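Local structure of ICChI, a glycosylated chitinase (Ipomoea carnea, 6IDN) at residues S15-D21 / S62-C67; C20-D26 / K70-V74; N103-G107 / E117-I122. The protein hydrolyses chitin and also shows lysozyme activity, as a glycosylated plant enzyme built on the TIM-barrel fold of glycosyl hydrolase family 18. The contacts are given in a common frame with arbitrary orientation. Where two conformers were deposited one is given. Numbering follows the deposited sequence.

Contact 1 joins two outer helices of the TIM barrel; contacts 2 and 3 lie where strands 73-80 and 121-126 begin. Contacts 1 and 2 share Cys20 and Asp21, their centres lie about 8 Å apart, and Cys67 O of contact 1 probably accepts a hydrogen bond from Ile72 N of contact 2 (3.2 Å). Contact 3, centred about 17 Å from contact 2 and about 16 Å from contact 1, joins both: Val74 O probably accepts from Asp120 N (2.8 Å), and Ile64 CG2 packs on Leu119 CD2 (3.6 Å). A calcium ion lies about 7 Å from Gly106 at the nearest atoms. The family 18 active site is at the other end of the barrel, where the strands finish.

Contact 1 (S15-D21 / S62-C67); sequences SLRETCD and SEISYC
At the centre the Cys20 and Cys67 side chains, both with chi1 m, are joined by a disulfide: Cys20 SG to Cys67 SG is 2.0 Å, with chi3 at 103°. Leu16 (chi1 t, chi2 p) lies one helical turn before Cys20, with CG 3.9 Å from Cys67 SG and CD2 3.7 Å from Ile64 CG1; beyond the pair, Ile28 of strand 27-36 touches both Leu16 and Cys20. Both 16-21 and 62-67 are helical, their axes nearly parallel, 12° apart with a closest approach of 9.1 Å. In register, Arg17 CA stands 5.3 Å from Glu63 CA and Cys20 CA 5.7 Å from Cys67 CA. These are the first two helices on the outside of the TIM barrel, side by side and pointing the same way, as its repeated beta-alpha units require. Helix 16-21 starts with a capping box: Glu18 N donates to Ser15 OG (3.0 Å) and Ser15 N to Glu18 OE1 (3.0 Å). Next to it, Glu63 OE1 accepts from Arg17 N (3.0 Å), and a water bridges the same OE1 (2.8 Å) to Leu16 N (2.9 Å). Arg17 (chi1 t, chi2 t, chi3 m) bends over the face of the Tyr66 ring (chi1 t) as a cation-pi pair, its CZ 4.2 Å from the ring centroid and 20° off the normal. At the edge of that ring Tyr66 OH donates a very short hydrogen bond, 2.4 Å, to Asp21 OD1.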
# COMPACT_ATOMS: atom_id res chain seq x y z
N SER A 15 -13.50 -0.19 12.48
CA SER A 15 -14.09 -0.30 11.15
C SER A 15 -13.36 0.62 10.17
O SER A 15 -12.60 1.51 10.55
CB SER A 15 -15.58 0.03 11.19
OG SER A 15 -15.80 1.41 11.45
N LEU A 16 -13.59 0.38 8.88
CA LEU A 16 -13.02 1.27 7.88
C LEU A 16 -13.57 2.67 8.04
O LEU A 16 -12.84 3.66 7.91
CB LEU A 16 -13.30 0.71 6.49
CG LEU A 16 -12.77 1.51 5.30
CD1 LEU A 16 -11.24 1.57 5.27
CD2 LEU A 16 -13.33 0.91 4.01
N ARG A 17 -14.87 2.79 8.35
CA ARG A 17 -15.46 4.10 8.58
C ARG A 17 -14.79 4.82 9.74
O ARG A 17 -14.46 6.01 9.65
CB ARG A 17 -16.97 3.97 8.84
CG ARG A 17 -17.62 5.30 9.25
CD ARG A 17 -19.11 5.17 9.60
NE ARG A 17 -19.90 4.78 8.44
CZ ARG A 17 -20.50 5.63 7.62
NH1 ARG A 17 -20.41 6.94 7.83
NH2 ARG A 17 -21.19 5.18 6.58
N GLU A 18 -14.57 4.11 10.85
CA GLU A 18 -13.90 4.72 11.99
C GLU A 18 -12.48 5.12 11.65
O GLU A 18 -11.98 6.16 12.09
CB GLU A 18 -13.91 3.76 13.18
CG GLU A 18 -15.29 3.61 13.82
CD GLU A 18 -15.37 2.42 14.75
OE1 GLU A 18 -14.48 1.55 14.72
OE2 GLU A 18 -16.33 2.36 15.54
N THR A 19 -11.80 4.28 10.86
CA THR A 19 -10.46 4.62 10.41
C THR A 19 -10.46 5.91 9.62
O THR A 19 -9.64 6.81 9.86
CB THR A 19 -9.92 3.45 9.60
OG1 THR A 19 -9.84 2.30 10.46
CG2 THR A 19 -8.53 3.76 9.02
N CYS A 20 -11.39 6.05 8.68
CA CYS A 20 -11.47 7.29 7.92
C CYS A 20 -11.85 8.46 8.81
O CYS A 20 -11.36 9.57 8.62
CB CYS A 20 -12.45 7.13 6.76
SG CYS A 20 -11.77 6.04 5.52
N ASP A 21 -12.73 8.23 9.79
CA ASP A 21 -13.19 9.30 10.67
C ASP A 21 -12.12 9.79 11.65
O ASP A 21 -12.36 10.77 12.36
CB ASP A 21 -14.43 8.83 11.43
CG ASP A 21 -15.73 9.07 10.65
OD1 ASP A 21 -15.78 10.02 9.84
OD2 ASP A 21 -16.70 8.31 10.85
N SER A 62 -20.47 0.77 1.37
CA SER A 62 -20.96 2.03 1.93
C SER A 62 -19.86 2.77 2.69
O SER A 62 -19.82 4.00 2.67
CB SER A 62 -22.16 1.76 2.84
OG SER A 62 -23.29 1.35 2.09
N GLU A 63 -18.97 2.03 3.35
CA GLU A 63 -17.90 2.67 4.10
C GLU A 63 -16.80 3.17 3.16
O GLU A 63 -16.23 4.25 3.39
CB GLU A 63 -17.33 1.70 5.14
CG GLU A 63 -18.43 1.14 6.06
CD GLU A 63 -17.92 0.42 7.30
OE1 GLU A 63 -16.74 0.59 7.66
OE2 GLU A 63 -18.72 -0.31 7.93
N ILE A 64 -16.51 2.42 2.10
CA ILE A 64 -15.59 2.90 1.06
C ILE A 64 -16.14 4.18 0.45
O ILE A 64 -15.44 5.19 0.31
CB ILE A 64 -15.37 1.81 -0.00
CG1 ILE A 64 -14.67 0.59 0.60
CG2 ILE A 64 -14.55 2.35 -1.18
CD1 ILE A 64 -14.79 -0.67 -0.26
N SER A 65 -17.43 4.17 0.08
CA SER A 65 -18.03 5.37 -0.49
C SER A 65 -17.92 6.55 0.48
O SER A 65 -17.64 7.68 0.06
CB SER A 65 -19.49 5.11 -0.84
OG SER A 65 -20.00 6.16 -1.64
N TYR A 66 -18.13 6.29 1.76
CA TYR A 66 -18.05 7.36 2.75
C TYR A 66 -16.62 7.89 2.86
O TYR A 66 -16.40 9.11 2.88
CB TYR A 66 -18.55 6.86 4.10
CG TYR A 66 -18.30 7.83 5.23
CD1 TYR A 66 -19.13 8.93 5.42
CD2 TYR A 66 -17.23 7.65 6.10
CE1 TYR A 66 -18.90 9.83 6.46
CE2 TYR A 66 -16.99 8.54 7.14
CZ TYR A 66 -17.83 9.62 7.31
OH TYR A 66 -17.59 10.51 8.34
N CYS A 67 -15.64 6.99 2.92
CA CYS A 67 -14.24 7.42 2.93
C CYS A 67 -13.93 8.28 1.72
O CYS A 67 -13.31 9.34 1.84
CB CYS A 67 -13.32 6.20 2.96
SG CYS A 67 -13.35 5.28 4.48
O HOH W 1 -15.38 -1.84 8.22
O HOH W 2 -20.00 2.25 9.66

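Contact 2 (C20-D26 / K70-V74); sequences CDTDDYD and KGIKV
Ile72 is the residue most covered here. Its side chain (chi1 m, chi2 t) slots between the end of helix 16-21 and the chain leading into the next strand: CD1 meets Cys20 CB at 3.7 Å, and CG1 lies 3.4 Å from Tyr25 O. Ile28 of strand 27-36 touches the same side chain. Lys70 comes second. Its side chain bends at chi3 and chi4 (both p), passes CE within 3.7 Å of Cys20 O, and brings NZ to Asp23 OD1 in a 2.9 Å salt bridge. Asp23, with phi 60°, is where the chain leaves the helix; Asp21 OD1, hydrogen-bonded to Tyr66 OH, is 4.0 Å from Lys70 NZ, beyond salt-bridge range. Gly71, at phi 80°, is the C-prime residue of the Schellman motif that ends helix 60-69. Asp26 works mainly through its backbone. Its CA is 4.8 Å from Ile72 CA, and Asp26 O accepts from Lys73 N at 3.1 Å and takes a CA-H...O contact from Ile72 CA at 3.4 Å. The CA-to-CB bond of Asp26 points away; OD2 accepts from Ile3 N and forms a salt bridge with Lys269 NZ, while a water lies 2.9 Å from Asp26 OD1 and 3.0 Å from Gly71 O. Lys73 also pairs by backbone with Ile28, so the Asp26 bond opens the parallel pairing of strands 27-36 and 73-80, neighbours in the TIM barrel.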
# COMPACT_ATOMS: atom_id res chain seq x y z
N CYS A 20 -11.39 6.05 8.68
CA CYS A 20 -11.47 7.29 7.92
C CYS A 20 -11.85 8.46 8.81
O CYS A 20 -11.36 9.57 8.62
CB CYS A 20 -12.45 7.13 6.76
SG CYS A 20 -11.77 6.04 5.52
N ASP A 21 -12.73 8.23 9.79
CA ASP A 21 -13.19 9.30 10.67
C ASP A 21 -12.12 9.79 11.65
O ASP A 21 -12.36 10.77 12.36
CB ASP A 21 -14.43 8.83 11.43
CG ASP A 21 -15.73 9.07 10.65
OD1 ASP A 21 -15.78 10.02 9.84
OD2 ASP A 21 -16.70 8.31 10.85
N THR A 22 -10.94 9.17 11.71
CA THR A 22 -9.85 9.79 12.46
C THR A 22 -9.41 11.10 11.81
O THR A 22 -8.83 11.95 12.50
CB THR A 22 -8.64 8.86 12.56
OG1 THR A 22 -8.00 8.74 11.28
CG2 THR A 22 -9.05 7.50 13.07
N ASP A 23 -9.68 11.27 10.51
CA ASP A 23 -9.24 12.41 9.73
C ASP A 23 -7.72 12.54 9.71
O ASP A 23 -7.18 13.59 9.36
CB ASP A 23 -9.90 13.70 10.23
CG ASP A 23 -11.40 13.70 10.00
OD1 ASP A 23 -11.82 13.26 8.90
OD2 ASP A 23 -12.17 14.11 10.89
N ASP A 24 -7.01 11.46 10.07
CA ASP A 24 -5.56 11.42 10.02
C ASP A 24 -5.02 10.89 8.70
O ASP A 24 -3.84 11.12 8.40
CB ASP A 24 -5.00 10.55 11.15
CG ASP A 24 -5.00 11.26 12.49
OD1 ASP A 24 -5.21 12.49 12.52
OD2 ASP A 24 -4.80 10.59 13.53
N TYR A 25 -5.83 10.19 7.92
CA TYR A 25 -5.34 9.45 6.76
C TYR A 25 -5.92 10.01 5.46
O TYR A 25 -7.11 10.35 5.38
CB TYR A 25 -5.68 7.97 6.86
CG TYR A 25 -5.42 7.39 8.23
CD1 TYR A 25 -4.16 7.45 8.80
CD2 TYR A 25 -6.46 6.82 8.98
CE1 TYR A 25 -3.91 6.92 10.05
CE2 TYR A 25 -6.21 6.29 10.23
CZ TYR A 25 -4.95 6.35 10.77
OH TYR A 25 -4.70 5.82 12.01
N ASP A 26 -5.05 10.12 4.47
CA ASP A 26 -5.44 10.52 3.13
C ASP A 26 -5.58 9.34 2.18
O ASP A 26 -6.24 9.49 1.15
CB ASP A 26 -4.40 11.48 2.56
CG ASP A 26 -4.18 12.67 3.46
OD1 ASP A 26 -4.98 13.65 3.36
OD2 ASP A 26 -3.26 12.62 4.31
N LYS A 70 -14.93 11.88 1.70
CA LYS A 70 -14.08 12.78 2.45
C LYS A 70 -12.76 13.08 1.75
O LYS A 70 -11.86 13.66 2.36
CB LYS A 70 -13.80 12.20 3.84
CG LYS A 70 -15.07 11.99 4.66
CD LYS A 70 -14.84 11.02 5.82
CE LYS A 70 -13.87 11.57 6.86
NZ LYS A 70 -14.29 12.88 7.43
N GLY A 71 -12.62 12.69 0.48
CA GLY A 71 -11.39 12.88 -0.25
C GLY A 71 -10.31 11.87 0.04
O GLY A 71 -9.15 12.09 -0.35
N ILE A 72 -10.63 10.77 0.69
CA ILE A 72 -9.66 9.73 1.01
C ILE A 72 -9.65 8.72 -0.13
O ILE A 72 -10.71 8.26 -0.58
CB ILE A 72 -10.00 9.06 2.35
CG1 ILE A 72 -9.97 10.10 3.48
CG2 ILE A 72 -9.07 7.88 2.61
CD1 ILE A 72 -10.61 9.64 4.77
N LYS A 73 -8.46 8.36 -0.62
CA LYS A 73 -8.34 7.31 -1.62
C LYS A 73 -8.24 5.96 -0.92
O LYS A 73 -7.66 5.85 0.17
CB LYS A 73 -7.10 7.51 -2.51
CG LYS A 73 -7.09 8.84 -3.23
CD LYS A 73 -5.84 8.97 -4.09
CE LYS A 73 -5.85 10.26 -4.92
NZ LYS A 73 -5.75 11.52 -4.12
N VAL A 74 -8.81 4.94 -1.56
CA VAL A 74 -8.86 3.60 -0.98
C VAL A 74 -8.29 2.64 -2.01
O VAL A 74 -8.83 2.53 -3.12
CB VAL A 74 -10.29 3.20 -0.58
CG1 VAL A 74 -10.29 1.87 0.15
CG2 VAL A 74 -10.93 4.29 0.29
O HOH W 3 -6.87 13.33 1.12
O HOH W 4 -5.87 11.27 -0.85

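Contact 3 (N103-G107 / E117-I122); sequences NFLGG and ESLDGI
This is the return of a beta-alpha-beta unit of the TIM barrel: the chain leaving helix 90-103 at 103-107 packs against the run-in to strand 121-126, which in family 18 carries the catalytic acidic signature. Phe104 is the first residue to leave helical phi/psi, and Leu105 turns the chain at -102/-135°. Glu117 follows Asp116, which with Gln108 marks the calcium site in the intervening loop; the CA-to-CB bond of Glu117 points away, and Glu117 OE2 forms a salt bridge with Lys68 NZ. Ser118 is the closest in backbone register, its CA 4.6 Å from Leu105 CA. With chi1 t, Ser118 OG donates to Leu119 O (2.9 Å) and sits 3.0 Å from Leu105 C, against the peptide that joins Leu105 to Gly106. Leu119 makes the one hydrogen bond between the two segments: Leu119 N donates to Phe104 O at 2.9 Å, nearly straight at 170°. Its side chain (chi1 m, chi2 t) lies with CD1 4.3 Å from Phe104 CD1, and Ile64 of helix 60-69 and Val74 also touch it. The CA-to-CB bond of Leu105 points away, but its chi1 m, chi2 t side chain swings back, so that CD2 lies 3.6 Å from Leu119 O and 4.1 Å from Leu119 CB. The CA-to-CB bond of Asp120 points away, and Asp120 OD2 accepts from Val74 N. At Gly121, extended at 169/-168°, the strand begins, and Gly121 N is 3.8 Å from Leu105 CD2. Ile122 (chi1 m, chi2 m) meets the other Leu105 methyl: Ile122 CG1 is 4.1 Å from Leu105 CD1.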
# COMPACT_ATOMS: atom_id res chain seq x y z
N ASN A 103 -13.46 -6.77 -10.33
CA ASN A 103 -13.95 -7.13 -9.01
C ASN A 103 -13.76 -6.04 -7.97
O ASN A 103 -14.53 -5.99 -7.00
CB ASN A 103 -13.29 -8.43 -8.54
CG ASN A 103 -13.90 -9.65 -9.20
OD1 ASN A 103 -14.91 -10.17 -8.73
ND2 ASN A 103 -13.32 -10.10 -10.31
N PHE A 104 -12.78 -5.16 -8.16
CA PHE A 104 -12.44 -4.14 -7.16
C PHE A 104 -12.46 -2.72 -7.71
O PHE A 104 -12.70 -1.78 -6.95
CB PHE A 104 -11.07 -4.46 -6.54
CG PHE A 104 -11.06 -5.70 -5.70
CD1 PHE A 104 -11.50 -5.67 -4.38
CD2 PHE A 104 -10.62 -6.91 -6.22
CE1 PHE A 104 -11.51 -6.81 -3.60
CE2 PHE A 104 -10.64 -8.06 -5.44
CZ PHE A 104 -11.08 -8.01 -4.13
N LEU A 105 -12.21 -2.54 -9.00
CA LEU A 105 -12.09 -1.21 -9.59
C LEU A 105 -13.40 -0.88 -10.32
O LEU A 105 -14.46 -1.15 -9.75
CB LEU A 105 -10.81 -1.13 -10.42
CG LEU A 105 -9.54 -1.50 -9.66
CD1 LEU A 105 -8.38 -1.42 -10.66
CD2 LEU A 105 -9.32 -0.57 -8.46
N GLY A 106 -13.38 -0.33 -11.53
CA GLY A 106 -14.62 0.16 -12.12
C GLY A 106 -15.41 -0.80 -13.00
O GLY A 106 -16.36 -0.38 -13.65
N GLY A 107 -15.05 -2.08 -13.04
CA GLY A 107 -15.71 -3.04 -13.89
C GLY A 107 -16.81 -3.79 -13.16
O GLY A 107 -17.24 -3.40 -12.06
N GLU A 117 -19.09 -0.21 -4.87
CA GLU A 117 -18.23 0.97 -4.91
C GLU A 117 -16.83 0.64 -5.43
O GLU A 117 -16.18 -0.29 -4.93
CB GLU A 117 -18.15 1.61 -3.53
CG GLU A 117 -17.46 2.96 -3.52
CD GLU A 117 -18.29 4.06 -4.17
OE1 GLU A 117 -19.53 3.93 -4.21
OE2 GLU A 117 -17.71 5.06 -4.64
N SER A 118 -16.36 1.42 -6.40
CA SER A 118 -15.03 1.20 -6.96
C SER A 118 -13.93 1.67 -6.01
O SER A 118 -14.02 2.74 -5.41
CB SER A 118 -14.86 1.96 -8.29
OG SER A 118 -13.56 1.70 -8.86
N LEU A 119 -12.89 0.86 -5.87
CA LEU A 119 -11.70 1.36 -5.21
C LEU A 119 -10.91 2.25 -6.17
O LEU A 119 -11.16 2.29 -7.39
CB LEU A 119 -10.82 0.21 -4.71
CG LEU A 119 -11.45 -0.70 -3.65
CD1 LEU A 119 -10.45 -1.69 -3.05
CD2 LEU A 119 -12.07 0.12 -2.56
N ASP A 120 -9.93 2.97 -5.62
CA ASP A 120 -9.18 3.95 -6.39
C ASP A 120 -7.94 3.38 -7.06
O ASP A 120 -7.41 4.04 -7.97
CB ASP A 120 -8.78 5.11 -5.48
CG ASP A 120 -9.96 5.97 -5.11
OD1 ASP A 120 -10.60 6.56 -6.01
OD2 ASP A 120 -10.28 6.04 -3.91
N GLY A 121 -7.46 2.21 -6.68
CA GLY A 121 -6.26 1.69 -7.28
C GLY A 121 -5.76 0.48 -6.51
O GLY A 121 -6.45 -0.05 -5.63
N ILE A 122 -4.53 0.10 -6.85
CA ILE A 122 -3.94 -1.17 -6.47
C ILE A 122 -2.57 -0.90 -5.87
O ILE A 122 -1.74 -0.21 -6.49
CB ILE A 122 -3.81 -2.12 -7.67
CG1 ILE A 122 -5.21 -2.35 -8.29
CG2 ILE A 122 -3.14 -3.44 -7.25
CD1 ILE A 122 -6.20 -3.01 -7.35